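Local coordinates for uncharacterized protein BAD_0989 (PDB 3CYM), which is of unknown function but is probably a ribonuclease D-like 3'-5' exonuclease acting on nucleic acid, at residues D245-A248 with R249-I253; A239-T242 with R243-E246; I264-V267 with A268-P272; K311-M314 with W315-I318. All blocks are in the same frame, centred on the assembly; numbering follows the deposited sequence. Where two conformers were deposited one is given.

Contact 1: D245-A248 with R249-I253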
# COMPACT_ATOMS: atom_id res chain seq x y z
N ASP A 245 4.83 19.33 2.64
CA ASP A 245 4.36 18.44 1.57
C ASP A 245 4.66 18.99 0.17
O ASP A 245 5.02 18.24 -0.73
CB ASP A 245 2.86 18.16 1.72
CG ASP A 245 2.36 17.10 0.77
OD1 ASP A 245 2.66 15.91 0.98
OD2 ASP A 245 1.66 17.47 -0.19
N GLU A 246 4.51 20.30 0.01
CA GLU A 246 4.84 20.99 -1.25
C GLU A 246 6.31 20.83 -1.60
O GLU A 246 6.65 20.42 -2.71
CB GLU A 246 4.52 22.48 -1.14
CG GLU A 246 3.05 22.80 -1.05
CD GLU A 246 2.79 24.27 -0.79
OE1 GLU A 246 3.75 25.07 -0.83
OE2 GLU A 246 1.61 24.61 -0.54
N LEU A 247 7.16 21.14 -0.62
CA LEU A 247 8.62 21.10 -0.77
C LEU A 247 9.15 19.68 -0.91
O LEU A 247 10.15 19.46 -1.57
CB LEU A 247 9.29 21.80 0.41
CG LEU A 247 9.12 23.32 0.43
CD1 LEU A 247 9.46 23.93 1.78
CD2 LEU A 247 9.95 23.99 -0.66
N ALA A 248 8.48 18.72 -0.28
CA ALA A 248 8.86 17.32 -0.39
C ALA A 248 8.58 16.77 -1.79
O ALA A 248 9.35 15.96 -2.30
CB ALA A 248 8.15 16.49 0.65
N ARG A 249 7.48 17.23 -2.39
CA ARG A 249 7.09 16.84 -3.74
C ARG A 249 7.99 17.52 -4.78
O ARG A 249 8.41 16.89 -5.75
CB ARG A 249 5.63 17.21 -3.99
CG ARG A 249 5.08 16.76 -5.35
CD ARG A 249 3.70 17.34 -5.66
NE ARG A 249 2.64 16.73 -4.86
CZ ARG A 249 2.08 17.28 -3.78
NH1 ARG A 249 1.12 16.63 -3.13
NH2 ARG A 249 2.48 18.47 -3.34
N GLU A 250 8.26 18.80 -4.55
CA GLU A 250 9.09 19.61 -5.44
C GLU A 250 10.52 19.08 -5.49
O GLU A 250 11.12 19.00 -6.56
CB GLU A 250 9.07 21.07 -4.98
CG GLU A 250 10.04 22.00 -5.70
CD GLU A 250 10.06 23.40 -5.12
OE1 GLU A 250 9.43 23.62 -4.06
OE2 GLU A 250 10.71 24.27 -5.73
N TYR A 251 11.05 18.72 -4.32
CA TYR A 251 12.43 18.25 -4.20
C TYR A 251 12.58 16.73 -4.22
O TYR A 251 13.69 16.22 -4.10
CB TYR A 251 13.09 18.84 -2.95
CG TYR A 251 13.46 20.29 -3.13
CD1 TYR A 251 14.68 20.64 -3.70
CD2 TYR A 251 12.59 21.30 -2.75
CE1 TYR A 251 15.03 21.97 -3.87
CE2 TYR A 251 12.93 22.63 -2.92
CZ TYR A 251 14.15 22.96 -3.48
OH TYR A 251 14.51 24.27 -3.65
N ASP A 252 11.45 16.03 -4.36
CA ASP A 252 11.38 14.56 -4.49
C ASP A 252 12.08 13.84 -3.33
O ASP A 252 13.09 13.15 -3.52
CB ASP A 252 11.91 14.12 -5.86
CG ASP A 252 11.58 12.68 -6.19
OD1 ASP A 252 10.72 12.08 -5.49
OD2 ASP A 252 12.18 12.15 -7.14
N ILE A 253 11.54 14.01 -2.14
CA ILE A 253 12.13 13.48 -0.92
C ILE A 253 11.01 13.20 0.08
O ILE A 253 10.00 13.90 0.08
CB ILE A 253 13.23 14.45 -0.35
CG1 ILE A 253 13.98 13.84 0.85
CG2 ILE A 253 12.65 15.84 -0.08
CD1 ILE A 253 15.11 14.69 1.38
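The phenol ring of Tyr251 turns an edge to the carbonyl oxygen of Leu247, which lies in the ring plane, with 3.3 Å from Tyr251 CD2 to Leu247 O. Further out the ring runs alongside Leu247, where Tyr251 CE2 and Leu247 CD2 meet at 4.0 Å. The other flat pair is turned almost square: the Arg249 guanidinium stands 79° from the carboxylate of Asp245, a residue one helical turn earlier. Arg249 NH1 approaches Asp245 OD2 obliquely at 3.1 Å, making a salt bridge whose hydrogen bond is weak because it is bent at hydrogen to 129°. CG of Arg249 is opposite the backbone N (chi1 -176°), and a bend at chi3 swings the guanidinium back over the preceding turn to reach the acid. The other carboxylate oxygen, OD1, is bonded to Tyr53 OH, so the aspartate serves two partners.

Here helix 231-250 of the HRDC domain ends in a Schellman motif. Asp252 has positive phi, Ile253 N reaches back to Ala248 O at 2.9 Å, and Asp252 N bonds weakly to Arg249 O. Before this turn, Glu250 N to Glu246 O (2.9 Å) and Tyr251 N to Leu247 O (3.0 Å) keep the ordinary helical pattern. The small Ala248 suits the site, since the returning chain passes close to its methyl: Ile253 O lies 3.2 Å from Ala248 CB. Asp252 adopts its left-handed backbone with a carboxylate held by Arg52, while Ala248 and Ile253 pack on Leu258 of helix 255-258.

Contact 2: A239-T242 with R243-E246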
# COMPACT_ATOMS: atom_id res chain seq x y z
N ALA A 239 -0.48 24.19 8.67
CA ALA A 239 0.34 25.06 7.83
C ALA A 239 1.72 24.46 7.56
O ALA A 239 2.21 24.50 6.43
CB ALA A 239 0.46 26.44 8.46
N LEU A 240 2.33 23.89 8.61
CA LEU A 240 3.62 23.20 8.50
C LEU A 240 3.58 21.93 7.66
O LEU A 240 4.46 21.73 6.82
CB LEU A 240 4.18 22.88 9.89
CG LEU A 240 4.81 24.03 10.69
CD1 LEU A 240 5.12 23.53 12.06
CD2 LEU A 240 6.08 24.56 10.03
N TRP A 241 2.58 21.08 7.90
CA TRP A 241 2.37 19.88 7.09
C TRP A 241 2.25 20.20 5.61
O TRP A 241 2.82 19.50 4.77
CB TRP A 241 1.12 19.10 7.53
CG TRP A 241 0.99 17.76 6.85
CD1 TRP A 241 1.42 16.55 7.34
CD2 TRP A 241 0.42 17.49 5.56
NE1 TRP A 241 1.14 15.55 6.44
CE2 TRP A 241 0.53 16.10 5.33
CE3 TRP A 241 -0.19 18.29 4.56
CZ2 TRP A 241 0.06 15.48 4.16
CZ3 TRP A 241 -0.64 17.68 3.39
CH2 TRP A 241 -0.52 16.29 3.20
N THR A 242 1.48 21.25 5.31
CA THR A 242 1.18 21.64 3.93
C THR A 242 2.43 22.10 3.20
O THR A 242 2.71 21.62 2.09
CB THR A 242 0.10 22.74 3.89
OG1 THR A 242 -1.08 22.28 4.55
CG2 THR A 242 -0.24 23.13 2.45
N ARG A 243 3.17 23.02 3.81
CA ARG A 243 4.39 23.52 3.19
C ARG A 243 5.46 22.43 3.06
O ARG A 243 6.11 22.33 2.02
CB ARG A 243 4.92 24.76 3.91
CG ARG A 243 6.11 25.45 3.22
CD ARG A 243 5.89 25.73 1.73
NE ARG A 243 7.03 26.44 1.15
CZ ARG A 243 7.36 26.47 -0.14
NH1 ARG A 243 6.65 25.81 -1.06
NH2 ARG A 243 8.42 27.16 -0.52
N ARG A 244 5.60 21.60 4.09
CA ARG A 244 6.49 20.44 4.05
C ARG A 244 6.13 19.49 2.91
O ARG A 244 7.00 18.93 2.27
CB ARG A 244 6.47 19.70 5.39
CG ARG A 244 7.44 18.54 5.53
CD ARG A 244 7.24 17.81 6.84
NE ARG A 244 6.03 16.97 6.85
CZ ARG A 244 5.76 16.07 7.80
NH1 ARG A 244 4.64 15.37 7.74
NH2 ARG A 244 6.60 15.87 8.81
N ASP A 245 4.83 19.33 2.64
CA ASP A 245 4.36 18.44 1.57
C ASP A 245 4.66 18.99 0.17
O ASP A 245 5.02 18.24 -0.73
CB ASP A 245 2.86 18.16 1.72
CG ASP A 245 2.36 17.10 0.77
OD1 ASP A 245 2.66 15.91 0.98
OD2 ASP A 245 1.66 17.47 -0.19
N GLU A 246 4.51 20.30 0.01
CA GLU A 246 4.84 20.99 -1.25
C GLU A 246 6.31 20.83 -1.60
O GLU A 246 6.65 20.42 -2.71
CB GLU A 246 4.52 22.48 -1.14
CG GLU A 246 3.05 22.80 -1.05
CD GLU A 246 2.79 24.27 -0.79
OE1 GLU A 246 3.75 25.07 -0.83
OE2 GLU A 246 1.61 24.61 -0.54
O HOH W 1 4.08 16.72 4.77
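Ala239 O accepts the amide of Arg243 at 3.2 Å, and Leu240 O that of Arg244, so the backbone runs as regular alpha helix through the middle of helix 231-250 in the HRDC domain. Their side chains turn to other elements: Ala239, small enough for a close helix approach, meets Ile318, and Leu240 fits against Ile264 and Val267.

Trp241 carries most of the side-chain contact. With its CG placed trans to the backbone N (chi1 -172°), the indole lies alongside Asp245, whose CB sits over the six-membered ring, 4.1 Å from the centroid, in a CH-pi contact. The carboxylate, its OD1 held by Tyr53, is only 9° from parallel to the ring, and Trp241 CH2 is 3.9 Å from Asp245 CG. Obliquely at the pyrrole end, Arg244 NH1 comes to 3.5 Å from Trp241 CD1. One water accepts from Arg244 NE at 2.9 Å and donates to Trp241 O. A serine in place of Trp241 would probably strip the cover from Asp245 and open a gap beside Pro217, Trp218 and Val221.

Thr242 sets its methyl CG2 3.8 Å from Glu246 OE2, while its hydroxyl is bonded to Arg238 O. Glu246 OE1 instead takes Arg243 NH1 at 3.0 Å in a salt bridge. Charge is thus paired locally on one flank, whereas Arg244 reaches Leu259 O and Asp261, whose carboxylate probably stabilises the guanidinium charge.

Contact 3: I264-V267 with A268-P272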
# COMPACT_ATOMS: atom_id res chain seq x y z
N ILE A 264 7.31 19.79 14.34
CA ILE A 264 5.97 20.33 14.07
C ILE A 264 5.12 20.47 15.34
O ILE A 264 4.63 21.56 15.64
CB ILE A 264 5.21 19.47 13.00
CG1 ILE A 264 5.87 19.60 11.63
CG2 ILE A 264 3.74 19.88 12.90
CD1 ILE A 264 5.36 18.63 10.60
N ILE A 265 4.98 19.38 16.10
CA ILE A 265 4.24 19.38 17.37
C ILE A 265 4.88 20.34 18.39
O ILE A 265 4.19 21.11 19.05
CB ILE A 265 4.09 17.94 17.95
CG1 ILE A 265 3.30 17.03 16.98
CG2 ILE A 265 3.44 17.94 19.33
CD1 ILE A 265 1.88 17.49 16.67
N GLU A 266 6.21 20.31 18.47
CA GLU A 266 6.96 21.18 19.37
C GLU A 266 6.67 22.67 19.15
O GLU A 266 6.39 23.40 20.11
CB GLU A 266 8.46 20.94 19.20
CG GLU A 266 9.19 20.70 20.48
CD GLU A 266 10.70 20.71 20.31
OE1 GLU A 266 11.36 21.50 21.02
OE2 GLU A 266 11.22 19.94 19.47
N VAL A 267 6.73 23.11 17.89
CA VAL A 267 6.52 24.52 17.57
C VAL A 267 5.04 24.92 17.63
O VAL A 267 4.71 26.09 17.83
CB VAL A 267 7.17 24.95 16.22
CG1 VAL A 267 8.67 24.79 16.28
CG2 VAL A 267 6.65 24.15 15.10
N ALA A 268 4.15 23.94 17.48
CA ALA A 268 2.71 24.18 17.61
C ALA A 268 2.34 24.39 19.07
O ALA A 268 1.46 25.19 19.38
CB ALA A 268 1.92 23.04 17.00
N LYS A 269 3.03 23.67 19.96
CA LYS A 269 2.92 23.87 21.40
C LYS A 269 3.48 25.23 21.81
O LYS A 269 2.80 26.02 22.46
CB LYS A 269 3.68 22.77 22.13
CG LYS A 269 2.93 21.46 22.31
CD LYS A 269 3.93 20.41 22.77
CE LYS A 269 3.25 19.26 23.49
NZ LYS A 269 2.32 18.56 22.58
N ARG A 270 4.71 25.49 21.40
CA ARG A 270 5.47 26.64 21.88
C ARG A 270 5.09 27.97 21.23
O ARG A 270 5.23 29.02 21.86
CB ARG A 270 6.96 26.39 21.71
CG ARG A 270 7.55 25.39 22.67
CD ARG A 270 8.79 25.99 23.30
NE ARG A 270 9.88 25.04 23.42
CZ ARG A 270 11.15 25.39 23.59
NH1 ARG A 270 11.51 26.66 23.63
NH2 ARG A 270 12.08 24.45 23.70
N LYS A 271 4.63 27.91 19.98
CA LYS A 271 4.28 29.09 19.18
C LYS A 271 5.32 30.24 19.21
O LYS A 271 5.06 31.29 19.81
CB LYS A 271 2.89 29.62 19.57
CG LYS A 271 1.84 28.54 19.79
CD LYS A 271 0.49 29.15 20.09
CE LYS A 271 -0.61 28.12 20.03
NZ LYS A 271 -0.33 27.00 20.97
N PRO A 272 6.49 30.03 18.58
CA PRO A 272 7.48 31.11 18.49
C PRO A 272 6.96 32.32 17.69
O PRO A 272 6.49 32.16 16.56
CB PRO A 272 8.67 30.44 17.79
CG PRO A 272 8.07 29.31 17.02
CD PRO A 272 6.96 28.81 17.89
O HOH W 2 10.06 21.84 23.29
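Ala268 N bonds to Ile264 O at 3.0 Å, and its methyl comes close to that same oxygen, a small group suited to the helix face that meets Val237. Lys269 follows with a backbone bond to Ile265 O. Its chain curls at chi4 (62°) so that NZ comes to 3.5 Å from Ile265 CG2, and the ammonium pairs with Glu226.

Arg270 lies beside Glu266, pointing the same way, but the charges stop short of a salt bridge, with Arg270 NH2 4.1 Å from Glu266 OE1. A water joins them, donating to Glu266 OE1 at 2.6 Å and accepting, in the guanidinium plane, from Arg270 NE at 3.2 Å. Glu266 OE2 is bonded to Ser283.

Lys271 leaves helix 261-270 with positive phi, its N bonded to Val267 O at 2.8 Å. Its side chain doubles back, NZ meeting Ala268 O nearly end-on at 3.0 Å and also Asp230 in a salt bridge. Pro272, lacking an N-H, instead brings CD to 3.5 Å from Val267 O and packs on Ile319. The helix end of this HRDC segment is therefore closed by a lysine ammonium as well as by backbone amides, and that positive charge probably suits the negative pole of the helix.

Contact 4: K311-M314 with W315-I318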
# COMPACT_ATOMS: atom_id res chain seq x y z
N LYS A 311 15.85 25.73 4.45
CA LYS A 311 16.38 26.42 5.61
C LYS A 311 15.32 26.57 6.70
O LYS A 311 14.12 26.61 6.38
CB LYS A 311 16.89 27.81 5.22
CG LYS A 311 17.89 27.83 4.07
CD LYS A 311 19.18 27.11 4.39
CE LYS A 311 20.15 27.21 3.23
NZ LYS A 311 21.34 26.34 3.44
N PRO A 312 15.74 26.63 7.98
CA PRO A 312 14.88 26.96 9.11
C PRO A 312 13.96 28.17 8.89
O PRO A 312 12.78 28.11 9.27
CB PRO A 312 15.88 27.26 10.22
CG PRO A 312 16.97 26.32 9.94
CD PRO A 312 17.11 26.30 8.45
N SER A 313 14.48 29.22 8.25
CA SER A 313 13.73 30.45 7.98
C SER A 313 12.43 30.21 7.24
O SER A 313 11.47 30.96 7.40
CB SER A 313 14.58 31.45 7.19
OG SER A 313 15.69 31.91 7.94
N MET A 314 12.40 29.17 6.40
CA MET A 314 11.21 28.82 5.61
C MET A 314 10.08 28.31 6.50
O MET A 314 8.91 28.54 6.20
CB MET A 314 11.54 27.77 4.55
CG MET A 314 12.65 28.16 3.57
SD MET A 314 13.09 26.81 2.46
CE MET A 314 14.55 27.46 1.67
N TRP A 315 10.43 27.60 7.57
CA TRP A 315 9.44 27.14 8.52
C TRP A 315 8.99 28.29 9.42
O TRP A 315 7.83 28.37 9.77
CB TRP A 315 9.95 25.97 9.35
CG TRP A 315 10.55 24.86 8.53
CD1 TRP A 315 11.83 24.43 8.56
CD2 TRP A 315 9.88 24.06 7.54
NE1 TRP A 315 12.02 23.40 7.67
CE2 TRP A 315 10.84 23.15 7.02
CE3 TRP A 315 8.57 24.01 7.04
CZ2 TRP A 315 10.52 22.21 6.04
CZ3 TRP A 315 8.26 23.07 6.06
CH2 TRP A 315 9.24 22.19 5.57
N LYS A 316 9.93 29.17 9.76
CA LYS A 316 9.66 30.37 10.57
C LYS A 316 8.57 31.26 9.95
O LYS A 316 7.65 31.67 10.64
CB LYS A 316 10.97 31.16 10.78
CG LYS A 316 10.84 32.47 11.55
CD LYS A 316 12.20 32.93 12.11
CE LYS A 316 13.25 33.19 11.03
NZ LYS A 316 13.00 34.45 10.27
N ASN A 317 8.68 31.51 8.64
CA ASN A 317 7.68 32.25 7.86
C ASN A 317 6.29 31.60 7.87
O ASN A 317 5.28 32.28 7.87
CB ASN A 317 8.12 32.37 6.39
CG ASN A 317 9.34 33.26 6.20
OD1 ASN A 317 9.61 34.18 6.98
ND2 ASN A 317 10.09 33.00 5.12
N ILE A 318 6.27 30.27 7.86
CA ILE A 318 5.02 29.52 7.86
C ILE A 318 4.33 29.64 9.23
O ILE A 318 3.11 29.82 9.28
CB ILE A 318 5.26 28.04 7.43
CG1 ILE A 318 5.70 27.96 5.96
CG2 ILE A 318 4.03 27.16 7.67
CD1 ILE A 318 4.74 28.59 4.95
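Trp315 and Met314 bury much of their surface here, with Ser313 next, all in the first turns of helix 312-323. Trp315 sets its indole beside the first turn of the helix: CB is 3.5 Å from Pro312 O, and CD1 lies 3.8 Å from Lys311 O. The chi1 of -50°, which sets CG opposite the carbonyl carbon, aims the ring back toward these carbonyls. Its N bonds weakly to Pro312 O, an oxygen that also accepts the straighter bond from Lys316 N at 3.1 Å. Pro312 suits the first turn, where a missing N-H costs no helical bond.

Met314 stretches out along the helix start, and its sulfur SD receives a weak bond from Lys311 N at 3.6 Å. Its carbonyl oxygen is brushed by the next turn, with Ile318 CG1 3.3 Å from Met314 O. Ser313 contributes mainly backbone: Asn317 N bonds to Ser313 O at 3.1 Å, and the aliphatic part of Lys316 folds over this turn, its CB 3.4 Å from Ser313 O.

Beyond the segments, the ring of Trp315 packs against Leu240 and Arg244 of helix 231-250 and against Leu259, Ile284 and Ile310. An alanine here would probably open a gap between the two helices and leave Leu240 and Arg244 without their aromatic neighbour. The chemistry divides by side: Ser313 and Asn317 lie outward, Lys316 lays its bent aliphatic chain against Ala275 and Phe278, and Trp315 and Ile318 carry the join to helix 231-250, meeting Leu240, Ala239 and the side chains of Arg244 and Arg243.

How the contacts relate
All four contacts run along single helices. Contacts 1 and 2 share helix 231-250, at its end and its middle; contact 3 closes helix 261-270, and contact 4 opens helix 312-323. Contact 4 lies at the surface, while the others are partly buried. Salt bridges mark contacts 1 and 2, the latter adding a CH-pi contact and a water; contact 3 has a water-bridged charge pair and a lysine-held carbonyl, and contact 4 mainly backbone bonds round one buried tryptophan. Contact 2 is the meeting point: Leu240 packs on Val267 of contact 3, and Arg244 on Trp315 of contact 4, whose ring also reaches Leu247 of contact 1. Contacts 3 and 4 do not touch.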